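Local coordinates for histidine-containing Phosphotransfer Protein type 1, MtHPt1 (PDB 3US6) that probably relays phosphoryl groups from cytokinin sensor histidine kinases to response regulators in a plant two-component signalling pathway, at residues E20-G25 and Y123-N128; L28-L33 and A86-Q91; K58-A63 and R114-V119; H77-K82 and A99-C104; S84-S87 and V93-S96. One frame throughout, in Å; residues are numbered along the deposited sequence. Where two conformers were deposited one is given.

Interaction 1 (E20-G25 and Y123-N128); sequences EGFLDG and YLLVKN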
# COMPACT_ATOMS: atom_id res chain seq x y z
N GLU A 20 -9.72 4.59 8.43
CA GLU A 20 -10.37 4.14 7.20
C GLU A 20 -9.79 2.80 6.71
O GLU A 20 -10.30 2.27 5.75
CB GLU A 20 -10.30 5.18 6.11
CG GLU A 20 -11.10 6.43 6.53
CD GLU A 20 -10.90 7.64 5.66
OE1 GLU A 20 -10.16 7.63 4.67
OE2 GLU A 20 -11.61 8.64 5.93
N GLY A 21 -8.72 2.31 7.34
CA GLY A 21 -8.17 1.02 7.01
C GLY A 21 -7.08 1.03 5.98
O GLY A 21 -6.66 -0.06 5.62
N PHE A 22 -6.63 2.19 5.53
CA PHE A 22 -5.59 2.24 4.55
C PHE A 22 -4.24 1.78 5.08
O PHE A 22 -3.45 1.19 4.35
CB PHE A 22 -5.45 3.60 3.93
CG PHE A 22 -6.65 3.95 3.09
CD1 PHE A 22 -6.81 3.39 1.83
CD2 PHE A 22 -7.63 4.79 3.56
CE1 PHE A 22 -7.98 3.66 1.07
CE2 PHE A 22 -8.76 5.11 2.80
CZ PHE A 22 -8.94 4.48 1.55
N LEU A 23 -3.98 2.05 6.39
CA LEU A 23 -2.76 1.64 7.08
C LEU A 23 -3.16 0.91 8.36
O LEU A 23 -4.20 1.21 8.96
CB LEU A 23 -1.88 2.81 7.42
CG LEU A 23 -1.36 3.61 6.28
CD1 LEU A 23 -0.65 4.83 6.85
CD2 LEU A 23 -0.48 2.82 5.39
N ASP A 24 -2.33 -0.05 8.74
CA ASP A 24 -2.47 -0.77 9.99
C ASP A 24 -1.19 -0.74 10.78
O ASP A 24 -0.25 -0.00 10.46
CB ASP A 24 -2.99 -2.21 9.77
CG ASP A 24 -1.96 -3.13 9.16
OD1 ASP A 24 -0.76 -2.78 9.12
OD2 ASP A 24 -2.33 -4.24 8.74
N GLY A 25 -1.15 -1.51 11.85
CA GLY A 25 -0.04 -1.45 12.78
C GLY A 25 1.28 -1.83 12.17
O GLY A 25 2.34 -1.52 12.76
N TYR A 123 -4.60 -0.09 -4.32
CA TYR A 123 -3.19 0.24 -4.42
C TYR A 123 -2.98 1.71 -4.77
O TYR A 123 -2.22 2.36 -4.11
CB TYR A 123 -2.48 -0.66 -5.45
CG TYR A 123 -1.12 -0.16 -5.76
CD1 TYR A 123 -0.11 -0.30 -4.86
CD2 TYR A 123 -0.86 0.51 -6.92
CE1 TYR A 123 1.11 0.21 -5.11
CE2 TYR A 123 0.36 1.02 -7.17
CZ TYR A 123 1.34 0.87 -6.25
OH TYR A 123 2.58 1.36 -6.51
N LEU A 124 -3.72 2.22 -5.75
CA LEU A 124 -3.54 3.60 -6.15
C LEU A 124 -3.98 4.53 -5.02
O LEU A 124 -3.38 5.58 -4.80
CB LEU A 124 -4.28 3.90 -7.43
CG LEU A 124 -3.60 3.15 -8.59
CD1 LEU A 124 -4.38 3.38 -9.88
CD2 LEU A 124 -2.19 3.55 -8.82
N LEU A 125 -5.04 4.20 -4.29
CA LEU A 125 -5.49 5.04 -3.19
C LEU A 125 -4.40 5.18 -2.16
O LEU A 125 -4.08 6.29 -1.70
CB LEU A 125 -6.76 4.48 -2.51
CG LEU A 125 -8.07 4.65 -3.31
CD1 LEU A 125 -9.19 3.96 -2.56
CD2 LEU A 125 -8.38 6.10 -3.65
N VAL A 126 -3.84 4.08 -1.68
CA VAL A 126 -2.85 4.17 -0.64
C VAL A 126 -1.54 4.76 -1.18
O VAL A 126 -0.86 5.45 -0.40
CB VAL A 126 -2.65 2.83 0.11
CG1 VAL A 126 -1.87 1.82 -0.69
CG2 VAL A 126 -2.03 3.06 1.47
N LYS A 127 -1.18 4.52 -2.45
CA LYS A 127 0.00 5.15 -3.00
C LYS A 127 -0.16 6.66 -2.93
O LYS A 127 0.77 7.34 -2.46
CB LYS A 127 0.24 4.70 -4.42
CG LYS A 127 1.34 5.45 -5.14
CD LYS A 127 1.52 4.98 -6.57
CE LYS A 127 2.80 5.59 -7.15
NZ LYS A 127 2.70 5.67 -8.63
N ASN A 128 -1.24 7.17 -3.46
CA ASN A 128 -1.46 8.59 -3.46
C ASN A 128 -1.44 9.15 -2.03
O ASN A 128 -0.81 10.19 -1.79
CB ASN A 128 -2.69 8.98 -4.23
CG ASN A 128 -2.43 8.95 -5.72
OD1 ASN A 128 -1.91 9.90 -6.29
ND2 ASN A 128 -2.83 7.85 -6.34

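Interaction 2 (L28-L33 and A86-Q91); sequences LQLQQL and ASIGAQ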
# COMPACT_ATOMS: atom_id res chain seq x y z
N LEU A 28 3.17 1.27 11.55
CA LEU A 28 3.84 1.75 12.76
C LEU A 28 5.11 0.99 13.06
O LEU A 28 6.08 1.54 13.60
CB LEU A 28 2.91 1.61 13.95
CG LEU A 28 1.63 2.38 13.81
CD1 LEU A 28 1.01 2.31 15.18
CD2 LEU A 28 1.88 3.82 13.41
N GLN A 29 5.14 -0.30 12.79
CA GLN A 29 6.38 -1.09 12.91
C GLN A 29 7.53 -0.60 12.01
O GLN A 29 8.70 -0.52 12.46
CB GLN A 29 6.12 -2.57 12.70
CG GLN A 29 7.39 -3.40 12.68
CD GLN A 29 7.07 -4.88 12.47
OE1 GLN A 29 6.12 -5.42 13.09
NE2 GLN A 29 7.77 -5.50 11.52
N LEU A 30 7.23 -0.17 10.79
CA LEU A 30 8.27 0.43 9.93
C LEU A 30 8.80 1.66 10.57
O LEU A 30 10.01 1.91 10.58
CB LEU A 30 7.71 0.85 8.57
CG LEU A 30 7.25 -0.21 7.66
CD1 LEU A 30 6.89 0.57 6.35
CD2 LEU A 30 8.33 -1.28 7.44
N GLN A 31 7.90 2.46 11.14
CA GLN A 31 8.31 3.68 11.82
C GLN A 31 9.23 3.40 13.02
O GLN A 31 10.12 4.19 13.33
CB GLN A 31 7.04 4.48 12.23
CG GLN A 31 6.20 5.06 11.08
CD GLN A 31 4.91 5.72 11.62
OE1 GLN A 31 4.38 5.30 12.65
NE2 GLN A 31 4.42 6.72 10.93
N GLN A 32 9.05 2.27 13.67
CA GLN A 32 9.86 1.90 14.80
C GLN A 32 11.31 1.73 14.40
O GLN A 32 12.18 1.98 15.20
CB GLN A 32 9.33 0.65 15.48
CG GLN A 32 8.10 0.85 16.32
CD GLN A 32 7.50 -0.46 16.79
OE1 GLN A 32 6.37 -0.77 16.47
NE2 GLN A 32 8.26 -1.22 17.53
N LEU A 33 11.55 1.27 13.17
CA LEU A 33 12.93 1.02 12.68
C LEU A 33 13.59 2.27 12.04
O LEU A 33 14.74 2.24 11.57
CB LEU A 33 12.90 -0.12 11.65
CG LEU A 33 12.59 -1.53 12.18
CD1 LEU A 33 12.39 -2.49 11.04
CD2 LEU A 33 13.69 -1.98 13.00
N ALA A 86 1.08 -6.28 2.93
CA ALA A 86 0.91 -6.50 4.35
C ALA A 86 2.12 -5.93 5.07
O ALA A 86 1.97 -5.38 6.15
CB ALA A 86 0.81 -7.95 4.69
N SER A 87 3.31 -6.15 4.51
CA SER A 87 4.53 -5.83 5.21
C SER A 87 4.77 -4.30 5.40
O SER A 87 5.50 -3.89 6.33
CB SER A 87 5.73 -6.43 4.49
OG SER A 87 6.14 -5.63 3.42
N ILE A 88 4.09 -3.49 4.60
CA ILE A 88 4.17 -2.04 4.76
C ILE A 88 2.98 -1.47 5.50
O ILE A 88 2.89 -0.30 5.77
CB ILE A 88 4.44 -1.29 3.47
CG1 ILE A 88 3.18 -1.22 2.59
CG2 ILE A 88 5.71 -1.80 2.79
CD1 ILE A 88 3.08 0.08 1.86
N GLY A 89 2.02 -2.34 5.82
CA GLY A 89 0.78 -1.97 6.51
C GLY A 89 -0.38 -1.54 5.63
O GLY A 89 -1.30 -0.95 6.16
N ALA A 90 -0.35 -1.84 4.34
CA ALA A 90 -1.40 -1.43 3.40
C ALA A 90 -2.52 -2.44 3.49
O ALA A 90 -2.65 -3.32 2.64
CB ALA A 90 -0.84 -1.33 2.01
N GLN A 91 -3.28 -2.36 4.58
CA GLN A 91 -4.23 -3.43 4.91
C GLN A 91 -5.36 -3.59 3.97
O GLN A 91 -5.82 -4.71 3.72
CB GLN A 91 -4.75 -3.21 6.26
CG GLN A 91 -5.39 -4.55 6.77
CD GLN A 91 -5.79 -4.44 8.22
OE1 GLN A 91 -6.57 -3.55 8.59
NE2 GLN A 91 -5.18 -5.29 9.08

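Interaction 3 (K58-A63 and R114-V119); sequences KDLSFA and RCLQQV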
# COMPACT_ATOMS: atom_id res chain seq x y z
N LYS A 58 0.71 -4.75 -13.54
CA LYS A 58 0.79 -4.84 -14.98
C LYS A 58 0.72 -6.30 -15.45
O LYS A 58 -0.06 -6.66 -16.34
CB LYS A 58 2.10 -4.23 -15.51
CG LYS A 58 2.26 -2.75 -15.18
CD LYS A 58 3.61 -2.17 -15.59
CE LYS A 58 3.60 -1.72 -17.05
NZ LYS A 58 2.54 -0.70 -17.35
N ASP A 59 1.49 -7.18 -14.81
CA ASP A 59 1.42 -8.58 -15.22
C ASP A 59 0.04 -9.19 -14.93
O ASP A 59 -0.48 -10.02 -15.73
CB ASP A 59 2.48 -9.38 -14.49
CG ASP A 59 3.87 -9.04 -14.98
OD1 ASP A 59 3.95 -8.47 -16.11
OD2 ASP A 59 4.84 -9.30 -14.23
N LEU A 60 -0.59 -8.81 -13.81
CA LEU A 60 -1.84 -9.36 -13.42
C LEU A 60 -2.94 -8.91 -14.37
O LEU A 60 -3.79 -9.78 -14.71
CB LEU A 60 -2.20 -8.97 -11.99
CG LEU A 60 -1.57 -9.78 -10.85
CD1 LEU A 60 -1.97 -9.17 -9.51
CD2 LEU A 60 -2.07 -11.20 -10.91
N SER A 61 -2.98 -7.63 -14.80
CA SER A 61 -4.09 -7.19 -15.66
C SER A 61 -4.05 -7.95 -16.96
O SER A 61 -5.08 -8.49 -17.43
CB SER A 61 -4.07 -5.70 -15.95
OG SER A 61 -4.22 -4.95 -14.76
N PHE A 62 -2.86 -8.10 -17.52
CA PHE A 62 -2.69 -8.87 -18.76
C PHE A 62 -3.15 -10.33 -18.59
O PHE A 62 -3.90 -10.83 -19.42
CB PHE A 62 -1.23 -8.83 -19.24
CG PHE A 62 -1.04 -9.56 -20.56
CD1 PHE A 62 -1.39 -8.97 -21.77
CD2 PHE A 62 -0.59 -10.86 -20.56
CE1 PHE A 62 -1.23 -9.67 -22.97
CE2 PHE A 62 -0.44 -11.55 -21.76
CZ PHE A 62 -0.77 -10.94 -22.94
N ALA A 63 -2.77 -10.94 -17.48
CA ALA A 63 -3.11 -12.30 -17.20
C ALA A 63 -4.59 -12.52 -16.98
O ALA A 63 -5.10 -13.60 -17.39
CB ALA A 63 -2.32 -12.78 -15.97
N ARG A 114 -12.94 -8.44 -11.59
CA ARG A 114 -13.46 -7.39 -10.75
C ARG A 114 -12.60 -7.18 -9.51
O ARG A 114 -12.35 -6.08 -9.08
CB ARG A 114 -14.86 -7.72 -10.34
CG ARG A 114 -15.82 -7.46 -11.44
CD ARG A 114 -17.22 -7.52 -10.93
NE ARG A 114 -17.90 -8.65 -11.47
CZ ARG A 114 -18.06 -9.80 -10.87
NH1 ARG A 114 -17.65 -9.97 -9.64
NH2 ARG A 114 -18.69 -10.76 -11.49
N CYS A 115 -12.13 -8.28 -8.96
CA CYS A 115 -11.30 -8.16 -7.80
C CYS A 115 -9.95 -7.56 -8.15
O CYS A 115 -9.41 -6.78 -7.36
CB CYS A 115 -11.10 -9.51 -7.23
SG CYS A 115 -10.33 -9.46 -5.59
N LEU A 116 -9.38 -7.87 -9.32
CA LEU A 116 -8.17 -7.15 -9.70
C LEU A 116 -8.45 -5.66 -9.83
O LEU A 116 -7.62 -4.83 -9.45
CB LEU A 116 -7.52 -7.70 -11.00
CG LEU A 116 -6.25 -6.99 -11.55
CD1 LEU A 116 -5.24 -7.02 -10.56
CD2 LEU A 116 -5.74 -7.73 -12.75
N GLN A 117 -9.58 -5.27 -10.35
CA GLN A 117 -9.91 -3.88 -10.51
C GLN A 117 -9.90 -3.25 -9.10
O GLN A 117 -9.31 -2.16 -8.93
CB GLN A 117 -11.25 -3.75 -11.23
CG GLN A 117 -11.74 -2.31 -11.46
CD GLN A 117 -12.33 -1.65 -10.23
OE1 GLN A 117 -13.24 -2.17 -9.64
NE2 GLN A 117 -11.85 -0.46 -9.92
N GLN A 118 -10.39 -3.96 -8.11
CA GLN A 118 -10.41 -3.39 -6.78
C GLN A 118 -9.01 -3.35 -6.15
O GLN A 118 -8.69 -2.40 -5.44
CB GLN A 118 -11.32 -4.17 -5.86
CG GLN A 118 -12.74 -4.03 -6.24
CD GLN A 118 -13.26 -2.63 -5.91
OE1 GLN A 118 -13.29 -2.22 -4.74
NE2 GLN A 118 -13.64 -1.85 -6.95
N VAL A 119 -8.19 -4.41 -6.34
CA VAL A 119 -6.81 -4.40 -5.81
C VAL A 119 -6.04 -3.21 -6.36
O VAL A 119 -5.34 -2.46 -5.67
CB VAL A 119 -6.04 -5.71 -6.26
CG1 VAL A 119 -4.59 -5.65 -5.88
CG2 VAL A 119 -6.68 -6.94 -5.65

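Interaction 4 (H77-K82 and A99-C104); sequences HVHQFK and AFRNFC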
# COMPACT_ATOMS: atom_id res chain seq x y z
N HIS A 77 1.16 -14.63 -8.09
CA HIS A 77 1.51 -13.20 -8.14
C HIS A 77 0.69 -12.41 -7.11
O HIS A 77 1.23 -11.54 -6.44
CB HIS A 77 1.32 -12.64 -9.52
CG HIS A 77 2.28 -13.20 -10.52
ND1 HIS A 77 2.18 -12.95 -11.88
CD2 HIS A 77 3.33 -14.04 -10.37
CE1 HIS A 77 3.14 -13.59 -12.51
NE2 HIS A 77 3.85 -14.26 -11.63
N VAL A 78 -0.59 -12.74 -6.95
CA VAL A 78 -1.41 -12.08 -5.94
C VAL A 78 -0.90 -12.35 -4.56
O VAL A 78 -0.89 -11.46 -3.65
CB VAL A 78 -2.88 -12.50 -6.07
CG1 VAL A 78 -3.74 -11.92 -4.92
CG2 VAL A 78 -3.37 -12.07 -7.38
N HIS A 79 -0.50 -13.58 -4.34
CA HIS A 79 0.03 -13.98 -3.03
C HIS A 79 1.29 -13.16 -2.68
O HIS A 79 1.47 -12.67 -1.58
CB HIS A 79 0.33 -15.46 -3.00
CG HIS A 79 0.78 -15.95 -1.66
ND1 HIS A 79 2.02 -16.51 -1.45
CD2 HIS A 79 0.16 -15.93 -0.46
CE1 HIS A 79 2.13 -16.83 -0.17
NE2 HIS A 79 1.01 -16.50 0.45
N GLN A 80 2.15 -12.97 -3.68
CA GLN A 80 3.34 -12.16 -3.49
C GLN A 80 2.96 -10.73 -3.10
O GLN A 80 3.52 -10.18 -2.17
CB GLN A 80 4.22 -12.17 -4.74
CG GLN A 80 5.41 -11.25 -4.61
CD GLN A 80 6.27 -11.28 -5.84
OE1 GLN A 80 6.57 -12.34 -6.38
NE2 GLN A 80 6.67 -10.10 -6.32
N PHE A 81 1.97 -10.16 -3.80
CA PHE A 81 1.49 -8.79 -3.50
C PHE A 81 0.80 -8.70 -2.16
O PHE A 81 0.91 -7.67 -1.49
CB PHE A 81 0.49 -8.44 -4.61
CG PHE A 81 0.11 -6.96 -4.73
CD1 PHE A 81 0.93 -5.96 -4.25
CD2 PHE A 81 -0.99 -6.59 -5.38
CE1 PHE A 81 0.54 -4.62 -4.41
CE2 PHE A 81 -1.32 -5.26 -5.54
CZ PHE A 81 -0.55 -4.30 -5.05
N LYS A 82 0.09 -9.73 -1.76
CA LYS A 82 -0.46 -9.77 -0.42
C LYS A 82 0.63 -9.56 0.65
O LYS A 82 0.46 -8.78 1.59
CB LYS A 82 -1.17 -11.11 -0.22
CG LYS A 82 -1.96 -11.20 1.08
CD LYS A 82 -2.60 -12.60 1.26
CE LYS A 82 -2.89 -12.89 2.73
NZ LYS A 82 -1.61 -12.89 3.52
N ALA A 99 -9.26 -11.51 -0.89
CA ALA A 99 -10.47 -11.72 -1.61
C ALA A 99 -10.16 -12.32 -3.02
O ALA A 99 -10.80 -13.25 -3.48
CB ALA A 99 -11.27 -10.42 -1.68
N PHE A 100 -9.18 -11.67 -3.63
CA PHE A 100 -8.68 -12.09 -4.93
C PHE A 100 -8.39 -13.58 -4.93
O PHE A 100 -8.96 -14.34 -5.72
CB PHE A 100 -7.41 -11.31 -5.29
CG PHE A 100 -7.16 -11.20 -6.76
CD1 PHE A 100 -7.63 -12.18 -7.63
CD2 PHE A 100 -6.46 -10.13 -7.29
CE1 PHE A 100 -7.40 -12.08 -8.99
CE2 PHE A 100 -6.23 -10.03 -8.64
CZ PHE A 100 -6.70 -11.00 -9.50
N ARG A 101 -7.55 -14.02 -4.00
CA ARG A 101 -7.15 -15.41 -3.91
C ARG A 101 -8.33 -16.35 -3.71
O ARG A 101 -8.34 -17.45 -4.28
CB ARG A 101 -6.17 -15.66 -2.76
CG ARG A 101 -4.88 -14.92 -2.94
CD ARG A 101 -3.84 -15.48 -1.97
NE ARG A 101 -3.31 -16.77 -2.43
CZ ARG A 101 -2.68 -17.64 -1.65
NH1 ARG A 101 -2.56 -17.41 -0.36
NH2 ARG A 101 -2.20 -18.75 -2.17
N ASN A 102 -9.37 -15.92 -3.00
CA ASN A 102 -10.55 -16.81 -2.91
C ASN A 102 -11.18 -17.01 -4.30
O ASN A 102 -11.60 -18.12 -4.63
CB ASN A 102 -11.54 -16.25 -1.90
CG ASN A 102 -10.98 -16.32 -0.46
OD1 ASN A 102 -10.21 -17.23 -0.13
ND2 ASN A 102 -11.35 -15.36 0.38
N PHE A 103 -11.28 -15.97 -5.11
CA PHE A 103 -11.89 -16.10 -6.41
C PHE A 103 -11.02 -16.83 -7.39
O PHE A 103 -11.51 -17.52 -8.27
CB PHE A 103 -12.34 -14.73 -6.93
CG PHE A 103 -13.41 -14.13 -6.11
CD1 PHE A 103 -14.62 -14.75 -5.96
CD2 PHE A 103 -13.20 -12.92 -5.52
CE1 PHE A 103 -15.60 -14.18 -5.21
CE2 PHE A 103 -14.17 -12.34 -4.79
CZ PHE A 103 -15.37 -12.96 -4.63
N CYS A 104 -9.73 -16.76 -7.18
CA CYS A 104 -8.81 -17.57 -7.94
C CYS A 104 -8.99 -19.05 -7.63
O CYS A 104 -8.93 -19.87 -8.54
CB CYS A 104 -7.41 -17.08 -7.63
SG CYS A 104 -6.32 -17.34 -8.93

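Interaction 5 (S84-S87 and V93-S96); sequences SSAS and VKNS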
# COMPACT_ATOMS: atom_id res chain seq x y z
N SER A 84 3.75 -8.37 0.35
CA SER A 84 4.49 -7.12 0.28
C SER A 84 3.60 -5.98 0.81
O SER A 84 4.08 -5.15 1.59
CB SER A 84 4.99 -6.85 -1.14
OG SER A 84 3.91 -6.71 -1.98
N SER A 85 2.33 -5.94 0.40
CA SER A 85 1.46 -4.94 0.93
C SER A 85 1.23 -5.07 2.43
O SER A 85 1.26 -4.06 3.15
CB SER A 85 0.14 -4.94 0.13
OG SER A 85 -0.60 -6.09 0.35
N ALA A 86 1.08 -6.28 2.93
CA ALA A 86 0.91 -6.50 4.35
C ALA A 86 2.12 -5.93 5.07
O ALA A 86 1.97 -5.38 6.15
CB ALA A 86 0.81 -7.95 4.69
N SER A 87 3.31 -6.15 4.51
CA SER A 87 4.53 -5.83 5.21
C SER A 87 4.77 -4.30 5.40
O SER A 87 5.50 -3.89 6.33
CB SER A 87 5.73 -6.43 4.49
OG SER A 87 6.14 -5.63 3.42
N VAL A 93 -5.19 -3.03 0.72
CA VAL A 93 -4.61 -3.75 -0.41
C VAL A 93 -4.47 -5.23 -0.05
O VAL A 93 -4.89 -6.10 -0.82
CB VAL A 93 -3.21 -3.19 -0.80
CG1 VAL A 93 -2.59 -4.05 -1.91
CG2 VAL A 93 -3.38 -1.72 -1.23
N LYS A 94 -3.93 -5.52 1.12
CA LYS A 94 -3.81 -6.93 1.58
C LYS A 94 -5.14 -7.64 1.55
O LYS A 94 -5.26 -8.76 1.05
CB LYS A 94 -3.21 -6.95 2.98
CG LYS A 94 -2.99 -8.30 3.58
CD LYS A 94 -2.88 -8.25 5.04
CE LYS A 94 -2.62 -9.65 5.60
NZ LYS A 94 -2.70 -9.69 7.11
N ASN A 95 -6.17 -6.99 2.09
CA ASN A 95 -7.49 -7.65 2.20
C ASN A 95 -8.04 -7.88 0.82
O ASN A 95 -8.76 -8.88 0.57
CB ASN A 95 -8.41 -6.79 3.02
CG ASN A 95 -8.08 -6.80 4.45
OD1 ASN A 95 -7.30 -7.62 4.92
ND2 ASN A 95 -8.66 -5.86 5.19
N SER A 96 -7.84 -6.94 -0.10
CA SER A 96 -8.28 -7.14 -1.51
C SER A 96 -7.58 -8.32 -2.15
O SER A 96 -8.16 -9.04 -2.89
CB SER A 96 -8.11 -5.93 -2.43
OG SER A 96 -8.94 -4.88 -2.06

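Interaction 1 (E20-G25 and Y123-N128)
Phe22 meets Leu125 and Val126 at the point where the connection 20-25 passes the middle of the long helix 109-142. The ring of Phe22 touches Leu125 with its rim: CE1 of Phe22 lies 3.8 Å from CD1 of Leu125, near the ring plane, and 3.9 Å from CB of the same leucine. Leu125 therefore borders the edge of the aromatic ring and does not cover a face. Val126 takes the backbone side of the phenylalanine. Its CG2 comes to 3.7 Å from the carbonyl O of Phe22, and CD2 of Leu23 approaches that same methyl of Val126 at 4.2 Å. Because CG2 of Val126 stands anti to the backbone N while CG1 sits between N and the carbonyl carbon (chi1 75°), one methyl serves this contact and the other turns to Val93 on helix 91-106. Further out, the Phe22 ring also packs on Glu122, Lys129 and Arg92, and Leu23 reaches back to Met17 and Phe18 of helix 3-19. The turn just before it helps to place Phe22. Gly21 has positive phi (92°) and closes helix 3-19 in a Schellman motif, where a CB would run into the carbonyl O of Glu20; that carbonyl accepts a hydrogen bond from Arg92. Three residues after Gly21, Asp24 is the N-cap of helix 25-32, its OD1 taking the backbone N of Gln26. The whole is a short interhelical connection, Schellman motif at one end and N-cap at the other, packed on helix 109-142 of the HPt bundle.

Interaction 2 (L28-L33 and A86-Q91)
Leu30 turns its CG anti to its own carbonyl carbon (chi1 -67°) and keeps the chain extended beyond, which carries both methyls from helix 25-32 across to the last turn of helix 71-88, at Ser87 and Ile88. The two branches divide the work. CD1 of Leu30 rests 4.1 Å from CA of Ile88 and 4.2 Å from its CB, while CD2 of Leu30 lies 4.0 Å from the carbonyl O of Ser87. The leucine thus packs largely on main chain, since the CB of Ile88 is directed away, and the isoleucine side chain goes on to Val45 and Phe49 of helix 41-64. Just past this point the helix ends in a Schellman motif: Gly89 adopts positive phi (89°), at which a CB would be forced against the carbonyl O of Ile88. Ala90 follows as the centre of an inverse gamma turn and the N-cap of helix 91-106; the chain then reverses into the second helix of the HPt hairpin, just past the turn that Leu30 covers. The carbonyl of Gly89 is taken by the backbone N of Asp24, in the connection leading into helix 25-32. The hydroxyl of Ser87 bonds back to the carbonyl O of Ser84, one turn earlier. Leu30 itself also touches Val42, at the start of helix 41-64.

Interaction 3 (K58-A63 and R114-V119)
Leu60 and Ser61 on helix 41-64 receive a single side chain from helix 109-142, that of Leu116. Along the second segment Cys115 comes first; it faces another way and packs on Phe100 of helix 91-106. Leu116 follows, sending its CG opposite the backbone N (chi1 177°), and the fork at its end puts one methyl on the Leu60-Ser61 backbone and the other on the Leu60 side chain. CD2 of Leu116 comes within 3.4 Å of CA of Ser61, and equally close to the carbonyl C of Leu60, so this methyl is pressed tightly onto the helix backbone. CD1 of Leu116 takes the leucine side, 3.9 Å from CB and 4.1 Å from CD1 of Leu60. In the conformer given, the hydroxyl of Ser61 lies nearby and bonds back to the carbonyl O of Leu57 on its own helix. In the four-helix HPt bundle this joins the first and last helices, and Leu116 also touches Leu57, Val64 and Phe100. An alanine at Leu116 is likely to open a gap over the Leu60-Ser61 backbone and leave the Leu60 side chain freer to shift. Gln117 and Gln118 follow on the outer surface of the helix, where NE2 of Gln118 gives a hydrogen bond of 2.7 Å to OE1 of Gln117. Val119 is back on the inward face, against Leu57, Phe81 and Phe100.

Interaction 4 (H77-K82 and A99-C104)
Val78 and Arg101 mark the closest backbone approach of two antiparallel helices, their CA atoms 6.9 Å apart. The axes of 77-82 and 99-104 pass 9.8 Å from each other with a signed crossing angle of -163°. On the buried side Val78 packs on Phe100. In the conformer given for Phe100, CG2 of Val78 sits over one face of the ring, 3.8 Å from the centroid and 16° off the ring normal, a CH-pi contact, while CG1 of Val78 meets CB of Phe100 at 3.7 Å. The same CG1 of Val78 lies 3.8 Å from CG of Arg101, as the two side chains run antiparallel past one another. Toward the surface, Arg101 bends at chi3 and brings its guanidinium beside His79. CD2 of His79 stands over one face of that group, displaced to its NH1 rim, a very close approach of 3.1 Å to NH1 of Arg101; with the two planes 44° apart, they meet obliquely and do not stack. Arg101 NE makes a salt bridge to Asp75, a turn before His79, which helps fix the guanidinium beside the imidazole. A leucine in place of Arg101 would probably cost Asp75 its charged mate and strip the flat group from the side of His79. Lys82 lies a turn beyond His79, its NZ 6.0 Å from NH1 of Arg101. His79 is the predicted phosphorylation site, although no phosphate is present here; an exposed histidine on one helix of an antiparallel pair, with basic side chains nearby, is characteristic of the HPt phosphotransfer site.

Interaction 5 (S84-S87 and V93-S96)
Ser85 and Val93 meet in van der Waals contact: CB of the serine is 3.5 Å from CG1 of the valine. The second such contact is between Ala86 and Lys94, where the methylene chain of the lysine runs past the alanine methyl. CB of Ala86 lies 3.7 Å from CD and 3.9 Å from CE of Lys94, and it is the extended aliphatic part of the lysine that touches, its amine leading off beyond. Val93 continues inward to Phe81 and, on helix 109-142, to Glu122. Among the polar atoms, OG of Ser85 comes to 3.5 Å from the backbone N of Lys94, but at a poor angle, so this is only proximity. With chi1 at 69° the hydroxyl lies between its own backbone N and carbonyl carbon, and it turns back along its own helix to the carbonyls of Phe81, its main partner, and Lys82, which would have to share its single proton. The buried oxygen is thereby satisfied within helix 71-88 while it packs against the neighbouring one. Ser85 and Ala86, both small, allow the backbones to come close, with CA of Ala86 and CA of Lys94 only 5.5 Å apart. The contact sits next to the turn of the hairpin formed by helices 71-88 and 91-106 of the HPt bundle.

Overall arrangement
Helix 109-142 is shared by interactions 1 and 3, whose centres lie about 18 Å apart along the bundle. Helices 71-88 and 91-106 form a hairpin holding interaction 5 near its turn and interaction 4, centred about 10 Å further along, beside the predicted phosphorylation site. The centre of interaction 3 lies about 10 Å from that of interaction 4, joined through Phe81, Phe100 and Val119. Nearer the middle and toward the N-terminal helices, interactions 1 and 2 have centres about 11 Å apart and are linked by Asp24 N to Gly89 O. Interactions 2 and 3 lie on opposite sides of the chain's centre. Along the chain, the two segments of interaction 1 bracket all the others.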